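Local coordinates for protein biliverdin reductase (Synechocystis sp., PDB 5B3T) that probably reduces biliverdin to bilirubin with NAD(P)H as the electron donor, as a Rossmann-fold member of the Gfo/Idh/MocA family, at residues L79-H87 against W171-G179; Y105-K115 against L308-D319. One frame throughout, in Å; residues are numbered along the deposited sequence.

Interaction 1 (L79-H87 against W171-G179); sequences LIATINQLH and WTYHHQQFG
The side-chain amide of Asn84 reaches the C-terminal end of the short helix 175-178, where ND2 donates to Phe178 O at 3.1 Å. The bond is nearly straight (166°), lies in the Asn84 amide plane and uses a lone pair of the carbonyl. One residue along on each side, Gln85 N reaches Gln177 O at 3.0 Å, a weak bond because its angle is poor. At its other end the helix is N-capped by His174, whose ND1 accepts from Gln177 N in the plane of the imidazole. The Asn84 amide also stands nearly upright against the Trp171 indole, planes 77° apart, with CG 3.6 Å from CZ3. Ile83 supplies the apolar part: its CG1, lying beside the backbone N (chi1 -65°), is 3.5 Å from the centroid of the five-membered ring of Trp171, almost on the ring normal, as a CH-pi contact, while Thr172 CG2 covers the opposite face of the indole. CD1 of Ile83 runs on to Gln177 NE2, at 3.7 Å. Farther out, the extended Gln85 side chain lies along Gln176, its CD 3.3 Å from Gln176 O. Asn84, His87 and Trp171 all bind NADP(+) in this protein, so the contact joins the loop after strand 77-80 of the Rossmann fold to a coenzyme-binding segment of the C-terminal domain, at the edge of the nucleotide site.

Interaction 2 (Y105-K115 against L308-D319); sequences YPLALTYAMGK and LEASLYALEVAD
Helix 111-124, which follows strand 100-104 of the Rossmann domain, packs against the C-terminal helix 309-325, and Tyr111 enters it as a knob into the hole formed by Leu312, Leu315, Glu316 and Asp319. The segments 111-115 and 309-319 run almost antiparallel, at 161°, with axes 9.5 Å apart. Asp319 grips the start of the first helix: its OD2, through the syn lone pair, accepts from Tyr111 N at 2.8 Å, beside the N-cap Thr110, whose OG1 takes Met113 N. With CG trans to the backbone N (chi1 -174°), the Tyr111 ring lies along the opposing helix and sets its edge against Leu312 O, 3.5 Å from CD1. Leu315 spreads its two methyls against the backbone leading into this helix, CD1 3.5 Å from Ala108 O and CD2 3.2 Å from Thr110 O. Gly114 lets the leucines come close, with Leu312 CD2 3.8 Å from its carbonyl carbon; that methyl also meets Leu107 CD2. Tyr105 brings its hydroxyl to within 3.6 Å of Ala314 CB, and a water links this OH to Ala314 O. The antiparallel helix pair forms a seam between the two domains, and Tyr105, which binds NADP(+), places it beside the coenzyme site of the Rossmann fold.

Overall arrangement
Both interactions join the N-terminal Rossmann domain to the C-terminal alpha/beta domain, and their centres lie 15 Å apart. Along the chain the segments alternate: 79-87 and 105-115 come first, then 171-179 and 308-319. The first two follow the neighbouring parallel strands 77-80 and 100-104, and they touch directly, His87 ND1 lying 2.9 Å from Pro106 O in a probable hydrogen bond. Their partners differ: interaction 1 uses Trp171 and the short helix 175-178 that follows it, interaction 2 the long helix 309-325 near the chain's end. The domains thus meet at two of their contacts around residues that bind NADP(+), although this chain carries no coenzyme.

Interaction 1 (L79-H87 against W171-G179)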
loop_
_atom_site.group_PDB
_atom_site.type_symbol
_atom_site.label_atom_id
_atom_site.label_comp_id
_atom_site.label_asym_id
_atom_site.label_seq_id
_atom_site.Cartn_x
_atom_site.Cartn_y
_atom_site.Cartn_z
ATOM N N LEU A 79 -7.695 0.219 12.385
ATOM C CA LEU A 79 -7.333 0.461 10.994
ATOM C C LEU A 79 -6.067 1.311 10.968
ATOM O O LEU A 79 -6.043 2.410 11.535
ATOM C CB LEU A 79 -8.482 1.152 10.256
ATOM C CG LEU A 79 -8.435 1.376 8.740
ATOM C CD1 LEU A 79 -7.648 2.629 8.368
ATOM C CD2 LEU A 79 -7.872 0.156 8.025
ATOM N N ILE A 80 -5.024 0.807 10.312
ATOM C CA ILE A 80 -3.715 1.449 10.294
ATOM C C ILE A 80 -3.427 1.914 8.872
ATOM O O ILE A 80 -3.308 1.094 7.954
ATOM C CB ILE A 80 -2.613 0.504 10.793
ATOM C CG1 ILE A 80 -2.957 -0.032 12.183
ATOM C CG2 ILE A 80 -1.271 1.225 10.824
ATOM C CD1 ILE A 80 -1.973 -1.064 12.691
ATOM N N ALA A 81 -3.302 3.235 8.693
ATOM C CA ALA A 81 -2.982 3.834 7.395
ATOM C C ALA A 81 -2.315 5.183 7.677
ATOM O O ALA A 81 -2.922 6.247 7.544
ATOM C CB ALA A 81 -4.219 3.996 6.513
ATOM N N THR A 82 -0.998 5.122 8.047
ATOM C CA THR A 82 -0.327 6.317 8.534
ATOM C C THR A 82 1.116 6.341 8.038
ATOM O O THR A 82 1.411 5.856 6.935
ATOM C CB THR A 82 -0.425 6.367 10.076
ATOM O OG1 THR A 82 0.196 7.555 10.583
ATOM C CG2 THR A 82 0.225 5.136 10.722
ATOM N N ILE A 83 2.005 6.943 8.826
ATOM C CA ILE A 83 3.420 7.041 8.477
ATOM C C ILE A 83 4.008 5.651 8.256
ATOM O O ILE A 83 3.811 4.747 9.079
ATOM C CB ILE A 83 4.161 7.794 9.596
ATOM C CG1 ILE A 83 3.672 9.250 9.670
ATOM C CG2 ILE A 83 5.649 7.710 9.405
ATOM C CD1 ILE A 83 4.137 10.003 10.927
ATOM N N ASN A 84 4.774 5.497 7.191
ATOM C CA ASN A 84 5.275 4.191 6.762
ATOM C C ASN A 84 5.969 3.444 7.894
ATOM O O ASN A 84 5.684 2.268 8.147
ATOM C CB ASN A 84 6.239 4.358 5.581
ATOM C CG ASN A 84 5.526 4.659 4.278
ATOM O OD1 ASN A 84 4.309 4.507 4.174
ATOM N ND2 ASN A 84 6.286 5.074 3.271
ATOM N N GLN A 85 6.889 4.118 8.588
ATOM C CA GLN A 85 7.721 3.443 9.581
ATOM C C GLN A 85 6.897 2.863 10.725
ATOM O O GLN A 85 7.304 1.872 11.341
ATOM C CB GLN A 85 8.770 4.418 10.121
ATOM C CG GLN A 85 9.795 3.788 11.058
ATOM C CD GLN A 85 10.815 4.790 11.569
ATOM O OE1 GLN A 85 10.499 5.963 11.782
ATOM N NE2 GLN A 85 12.046 4.332 11.770
ATOM N N LEU A 86 5.733 3.448 11.011
ATOM C CA LEU A 86 4.966 3.098 12.202
ATOM C C LEU A 86 4.135 1.829 12.058
ATOM O O LEU A 86 3.691 1.289 13.078
ATOM C CB LEU A 86 4.035 4.254 12.580
ATOM C CG LEU A 86 4.676 5.559 13.047
ATOM C CD1 LEU A 86 3.604 6.594 13.351
ATOM C CD2 LEU A 86 5.537 5.301 14.272
ATOM N N HIS A 87 3.924 1.332 10.838
ATOM C CA HIS A 87 2.874 0.337 10.614
ATOM C C HIS A 87 3.137 -0.953 11.385
ATOM O O HIS A 87 2.230 -1.499 12.021
ATOM C CB HIS A 87 2.727 0.061 9.120
ATOM C CG HIS A 87 1.831 1.033 8.421
ATOM N ND1 HIS A 87 1.124 0.710 7.283
ATOM C CD2 HIS A 87 1.520 2.320 8.706
ATOM C CE1 HIS A 87 0.418 1.757 6.895
ATOM N NE2 HIS A 87 0.641 2.747 7.742
ATOM N N TRP A 171 7.255 13.775 6.842
ATOM C CA TRP A 171 7.713 12.394 6.974
ATOM C C TRP A 171 7.919 11.717 5.625
ATOM O O TRP A 171 8.732 10.792 5.519
ATOM C CB TRP A 171 6.731 11.591 7.833
ATOM C CG TRP A 171 5.402 11.294 7.189
ATOM C CD1 TRP A 171 4.255 12.027 7.295
ATOM C CD2 TRP A 171 5.080 10.166 6.365
ATOM N NE1 TRP A 171 3.244 11.431 6.579
ATOM C CE2 TRP A 171 3.725 10.286 5.999
ATOM C CE3 TRP A 171 5.809 9.068 5.897
ATOM C CZ2 TRP A 171 3.083 9.352 5.186
ATOM C CZ3 TRP A 171 5.170 8.139 5.088
ATOM C CH2 TRP A 171 3.821 8.288 4.742
ATOM N N THR A 172 7.212 12.160 4.583
ATOM C CA THR A 172 7.358 11.542 3.268
ATOM C C THR A 172 8.711 11.822 2.626
ATOM O O THR A 172 9.075 11.134 1.666
ATOM C CB THR A 172 6.236 12.009 2.337
ATOM O OG1 THR A 172 6.137 13.436 2.382
ATOM C CG2 THR A 172 4.903 11.394 2.753
ATOM N N TYR A 173 9.458 12.811 3.119
ATOM C CA TYR A 173 10.816 13.081 2.658
ATOM C C TYR A 173 11.834 12.859 3.770
ATOM O O TYR A 173 12.969 13.337 3.680
ATOM C CB TYR A 173 10.926 14.504 2.103
ATOM C CG TYR A 173 10.385 14.650 0.698
ATOM C CD1 TYR A 173 9.021 14.599 0.450
ATOM C CD2 TYR A 173 11.241 14.833 -0.380
ATOM C CE1 TYR A 173 8.522 14.729 -0.835
ATOM C CE2 TYR A 173 10.753 14.964 -1.668
ATOM C CZ TYR A 173 9.393 14.911 -1.888
ATOM O OH TYR A 173 8.904 15.040 -3.166
ATOM N N HIS A 174 11.439 12.140 4.817
ATOM C CA HIS A 174 12.285 11.849 5.967
ATOM C C HIS A 174 12.818 10.429 5.816
ATOM O O HIS A 174 12.035 9.486 5.668
ATOM C CB HIS A 174 11.475 12.014 7.256
ATOM C CG HIS A 174 12.268 11.834 8.514
ATOM N ND1 HIS A 174 12.407 10.613 9.137
ATOM C CD2 HIS A 174 12.936 12.727 9.281
ATOM C CE1 HIS A 174 13.139 10.759 10.227
ATOM N NE2 HIS A 174 13.474 12.032 10.338
ATOM N N HIS A 175 14.148 10.285 5.839
ATOM C CA HIS A 175 14.783 8.999 5.546
ATOM C C HIS A 175 14.172 7.860 6.355
ATOM O O HIS A 175 13.771 6.832 5.797
ATOM C CB HIS A 175 16.289 9.080 5.813
ATOM C CG HIS A 175 17.076 9.704 4.701
ATOM N ND1 HIS A 175 17.335 9.050 3.516
ATOM C CD2 HIS A 175 17.686 10.910 4.607
ATOM C CE1 HIS A 175 18.058 9.833 2.733
ATOM N NE2 HIS A 175 18.285 10.966 3.373
ATOM N N GLN A 176 14.092 8.025 7.675
ATOM C CA GLN A 176 13.663 6.923 8.532
ATOM C C GLN A 176 12.151 6.718 8.494
ATOM O O GLN A 176 11.681 5.575 8.445
ATOM C CB GLN A 176 14.139 7.164 9.964
ATOM C CG GLN A 176 15.645 7.017 10.137
ATOM C CD GLN A 176 16.091 7.277 11.560
ATOM O OE1 GLN A 176 15.271 7.338 12.477
ATOM N NE2 GLN A 176 17.397 7.428 11.754
ATOM N N GLN A 177 11.373 7.803 8.515
ATOM C CA GLN A 177 9.919 7.665 8.543
ATOM C C GLN A 177 9.380 7.142 7.217
ATOM O O GLN A 177 8.463 6.312 7.200
ATOM C CB GLN A 177 9.268 9.002 8.894
ATOM C CG GLN A 177 9.442 9.418 10.347
ATOM C CD GLN A 177 8.805 10.760 10.649
ATOM O OE1 GLN A 177 9.300 11.804 10.224
ATOM N NE2 GLN A 177 7.699 10.740 11.384
ATOM N N PHE A 178 9.927 7.619 6.097
ATOM C CA PHE A 178 9.449 7.159 4.799
ATOM C C PHE A 178 9.983 5.771 4.469
ATOM O O PHE A 178 9.279 4.961 3.855
ATOM C CB PHE A 178 9.833 8.164 3.713
ATOM C CG PHE A 178 9.369 7.777 2.340
ATOM C CD1 PHE A 178 8.014 7.666 2.058
ATOM C CD2 PHE A 178 10.279 7.536 1.329
ATOM C CE1 PHE A 178 7.580 7.309 0.793
ATOM C CE2 PHE A 178 9.851 7.182 0.063
ATOM C CZ PHE A 178 8.499 7.067 -0.203
ATOM N N GLY A 179 11.212 5.476 4.876
ATOM C CA GLY A 179 11.783 4.166 4.659
ATOM C C GLY A 179 12.251 3.955 3.231
ATOM O O GLY A 179 12.386 4.888 2.432
#

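Interaction 2 (Y105-K115 against L308-D319)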
loop_
_atom_site.group_PDB
_atom_site.type_symbol
_atom_site.label_atom_id
_atom_site.label_comp_id
_atom_site.label_asym_id
_atom_site.label_seq_id
_atom_site.Cartn_x
_atom_site.Cartn_y
_atom_site.Cartn_z
ATOM N N TYR A 105 -1.129 -1.379 3.113
ATOM C CA TYR A 105 0.277 -1.737 2.940
ATOM C C TYR A 105 1.137 -0.473 3.020
ATOM O O TYR A 105 0.762 0.555 2.464
ATOM C CB TYR A 105 0.480 -2.458 1.606
ATOM C CG TYR A 105 1.834 -3.104 1.465
ATOM C CD1 TYR A 105 2.069 -4.380 1.960
ATOM C CD2 TYR A 105 2.883 -2.435 0.848
ATOM C CE1 TYR A 105 3.308 -4.974 1.840
ATOM C CE2 TYR A 105 4.128 -3.020 0.726
ATOM C CZ TYR A 105 4.335 -4.289 1.221
ATOM O OH TYR A 105 5.572 -4.876 1.098
ATOM N N PRO A 106 2.297 -0.537 3.699
ATOM C CA PRO A 106 3.107 -1.665 4.180
ATOM C C PRO A 106 2.595 -2.420 5.401
ATOM O O PRO A 106 1.865 -1.881 6.235
ATOM C CB PRO A 106 4.436 -0.995 4.524
ATOM C CG PRO A 106 4.029 0.349 5.004
ATOM C CD PRO A 106 2.858 0.752 4.143
ATOM N N LEU A 107 3.018 -3.683 5.495
ATOM C CA LEU A 107 2.727 -4.505 6.663
ATOM C C LEU A 107 3.765 -4.299 7.760
ATOM O O LEU A 107 3.410 -4.198 8.940
ATOM C CB LEU A 107 2.659 -5.979 6.253
ATOM C CG LEU A 107 2.767 -7.069 7.323
ATOM C CD1 LEU A 107 1.624 -6.973 8.321
ATOM C CD2 LEU A 107 2.787 -8.443 6.660
ATOM N N ALA A 108 5.043 -4.229 7.395
ATOM C CA ALA A 108 6.124 -4.095 8.366
ATOM C C ALA A 108 7.387 -3.673 7.623
ATOM O O ALA A 108 7.403 -3.564 6.392
ATOM C CB ALA A 108 6.343 -5.396 9.142
ATOM N N LEU A 109 8.456 -3.445 8.389
ATOM C CA LEU A 109 9.722 -3.005 7.812
ATOM C C LEU A 109 10.544 -4.165 7.260
ATOM O O LEU A 109 11.349 -3.963 6.344
ATOM C CB LEU A 109 10.536 -2.244 8.860
ATOM C CG LEU A 109 9.991 -0.884 9.303
ATOM C CD1 LEU A 109 10.689 -0.413 10.572
ATOM C CD2 LEU A 109 10.160 0.133 8.186
ATOM N N THR A 110 10.379 -5.368 7.809
ATOM C CA THR A 110 11.137 -6.531 7.367
ATOM C C THR A 110 10.212 -7.735 7.284
ATOM O O THR A 110 9.173 -7.786 7.946
ATOM C CB THR A 110 12.307 -6.862 8.311
ATOM O OG1 THR A 110 11.795 -7.355 9.555
ATOM C CG2 THR A 110 13.168 -5.636 8.575
ATOM N N TYR A 111 10.612 -8.708 6.460
ATOM C CA TYR A 111 9.872 -9.963 6.359
ATOM C C TYR A 111 9.732 -10.632 7.720
ATOM O O TYR A 111 8.671 -11.178 8.047
ATOM C CB TYR A 111 10.575 -10.894 5.366
ATOM C CG TYR A 111 9.836 -12.175 5.050
ATOM C CD1 TYR A 111 8.853 -12.208 4.071
ATOM C CD2 TYR A 111 10.139 -13.357 5.715
ATOM C CE1 TYR A 111 8.180 -13.380 3.772
ATOM C CE2 TYR A 111 9.474 -14.535 5.420
ATOM C CZ TYR A 111 8.495 -14.540 4.451
ATOM O OH TYR A 111 7.832 -15.709 4.159
ATOM N N ALA A 112 10.792 -10.589 8.532
ATOM C CA ALA A 112 10.751 -11.213 9.852
ATOM C C ALA A 112 9.679 -10.584 10.734
ATOM O O ALA A 112 8.951 -11.293 11.438
ATOM C CB ALA A 112 12.121 -11.110 10.521
ATOM N N MET A 113 9.568 -9.253 10.714
ATOM C CA MET A 113 8.516 -8.599 11.484
ATOM C C MET A 113 7.138 -8.955 10.942
ATOM O O MET A 113 6.205 -9.203 11.716
ATOM C CB MET A 113 8.725 -7.086 11.483
ATOM C CG MET A 113 7.703 -6.323 12.308
ATOM S SD MET A 113 7.729 -6.785 14.052
ATOM C CE MET A 113 6.853 -5.403 14.782
ATOM N N GLY A 114 6.993 -8.998 9.616
ATOM C CA GLY A 114 5.721 -9.397 9.036
ATOM C C GLY A 114 5.314 -10.801 9.439
ATOM O O GLY A 114 4.137 -11.068 9.692
ATOM N N LYS A 115 6.283 -11.715 9.511
ATOM C CA LYS A 115 5.987 -13.070 9.963
ATOM C C LYS A 115 5.693 -13.099 11.458
ATOM O O LYS A 115 4.818 -13.846 11.909
ATOM C CB LYS A 115 7.151 -13.998 9.625
ATOM C CG LYS A 115 7.420 -14.123 8.138
ATOM C CD LYS A 115 6.307 -14.876 7.431
ATOM C CE LYS A 115 6.359 -16.356 7.768
ATOM N NZ LYS A 115 5.207 -17.098 7.194
ATOM N N LEU A 308 -2.762 -13.111 3.780
ATOM C CA LEU A 308 -1.588 -12.295 4.069
ATOM C C LEU A 308 -0.412 -12.603 3.149
ATOM O O LEU A 308 0.536 -11.812 3.094
ATOM C CB LEU A 308 -1.170 -12.496 5.526
ATOM C CG LEU A 308 -0.327 -11.396 6.170
ATOM C CD1 LEU A 308 -1.112 -10.095 6.228
ATOM C CD2 LEU A 308 0.124 -11.818 7.557
ATOM N N GLU A 309 -0.456 -13.722 2.419
ATOM C CA GLU A 309 0.713 -14.169 1.669
ATOM C C GLU A 309 1.129 -13.170 0.597
ATOM O O GLU A 309 2.325 -13.024 0.322
ATOM C CB GLU A 309 0.443 -15.537 1.042
ATOM C CG GLU A 309 1.647 -16.135 0.349
ATOM C CD GLU A 309 2.904 -16.036 1.188
ATOM O OE1 GLU A 309 2.871 -16.438 2.372
ATOM O OE2 GLU A 309 3.926 -15.541 0.665
ATOM N N ALA A 310 0.169 -12.476 -0.017
ATOM C CA ALA A 310 0.514 -11.519 -1.064
ATOM C C ALA A 310 1.312 -10.348 -0.504
ATOM O O ALA A 310 2.277 -9.891 -1.129
ATOM C CB ALA A 310 -0.751 -11.023 -1.761
ATOM N N SER A 311 0.925 -9.847 0.671
ATOM C CA SER A 311 1.676 -8.759 1.289
ATOM C C SER A 311 3.002 -9.245 1.856
ATOM O O SER A 311 3.975 -8.481 1.894
ATOM C CB SER A 311 0.841 -8.097 2.383
ATOM O OG SER A 311 -0.312 -7.485 1.836
ATOM N N LEU A 312 3.062 -10.502 2.305
ATOM C CA LEU A 312 4.327 -11.052 2.779
ATOM C C LEU A 312 5.334 -11.174 1.645
ATOM O O LEU A 312 6.528 -10.918 1.840
ATOM C CB LEU A 312 4.108 -12.412 3.441
ATOM C CG LEU A 312 3.591 -12.420 4.879
ATOM C CD1 LEU A 312 3.308 -13.846 5.323
ATOM C CD2 LEU A 312 4.593 -11.752 5.811
ATOM N N TYR A 313 4.879 -11.562 0.451
ATOM C CA TYR A 313 5.813 -11.684 -0.662
ATOM C C TYR A 313 6.285 -10.316 -1.136
ATOM O O TYR A 313 7.465 -10.142 -1.460
ATOM C CB TYR A 313 5.195 -12.456 -1.825
ATOM C CG TYR A 313 6.213 -12.676 -2.918
ATOM C CD1 TYR A 313 7.383 -13.375 -2.654
ATOM C CD2 TYR A 313 6.030 -12.159 -4.193
ATOM C CE1 TYR A 313 8.332 -13.572 -3.629
ATOM C CE2 TYR A 313 6.981 -12.352 -5.183
ATOM C CZ TYR A 313 8.130 -13.061 -4.890
ATOM O OH TYR A 313 9.085 -13.261 -5.857
ATOM N N ALA A 314 5.374 -9.341 -1.198
ATOM C CA ALA A 314 5.776 -7.976 -1.520
ATOM C C ALA A 314 6.828 -7.479 -0.538
ATOM O O ALA A 314 7.771 -6.777 -0.923
ATOM C CB ALA A 314 4.555 -7.056 -1.517
ATOM N N LEU A 315 6.687 -7.853 0.735
ATOM C CA LEU A 315 7.691 -7.516 1.736
ATOM C C LEU A 315 9.011 -8.222 1.448
ATOM O O LEU A 315 10.084 -7.628 1.593
ATOM C CB LEU A 315 7.157 -7.874 3.124
ATOM C CG LEU A 315 7.926 -7.538 4.402
ATOM C CD1 LEU A 315 8.546 -6.146 4.346
ATOM C CD2 LEU A 315 6.981 -7.663 5.594
ATOM N N GLU A 316 8.950 -9.489 1.027
ATOM C CA GLU A 316 10.170 -10.205 0.660
ATOM C C GLU A 316 10.870 -9.529 -0.512
ATOM O O GLU A 316 12.097 -9.372 -0.504
ATOM C CB GLU A 316 9.851 -11.664 0.322
ATOM C CG GLU A 316 11.047 -12.445 -0.212
ATOM C CD GLU A 316 10.710 -13.888 -0.557
ATOM O OE1 GLU A 316 9.765 -14.443 0.039
ATOM O OE2 GLU A 316 11.394 -14.467 -1.428
ATOM N N VAL A 317 10.107 -9.117 -1.526
ATOM C CA VAL A 317 10.696 -8.448 -2.682
ATOM C C VAL A 317 11.354 -7.137 -2.264
ATOM O O VAL A 317 12.422 -6.773 -2.770
ATOM C CB VAL A 317 9.630 -8.228 -3.771
ATOM C CG1 VAL A 317 10.186 -7.372 -4.897
ATOM C CG2 VAL A 317 9.143 -9.562 -4.307
ATOM N N ALA A 318 10.730 -6.412 -1.332
ATOM C CA ALA A 318 11.307 -5.154 -0.863
ATOM C C ALA A 318 12.606 -5.390 -0.100
ATOM O O ALA A 318 13.580 -4.651 -0.281
ATOM C CB ALA A 318 10.298 -4.402 0.005
ATOM N N ASP A 319 12.637 -6.409 0.764
ATOM C CA ASP A 319 13.882 -6.769 1.440
ATOM C C ASP A 319 14.973 -7.106 0.434
ATOM O O ASP A 319 16.123 -6.680 0.582
ATOM C CB ASP A 319 13.656 -7.951 2.384
ATOM C CG ASP A 319 12.802 -7.593 3.578
ATOM O OD1 ASP A 319 12.619 -6.388 3.840
ATOM O OD2 ASP A 319 12.334 -8.519 4.275
HETATM O O HOH W 1 6.914 -3.999 -0.858
#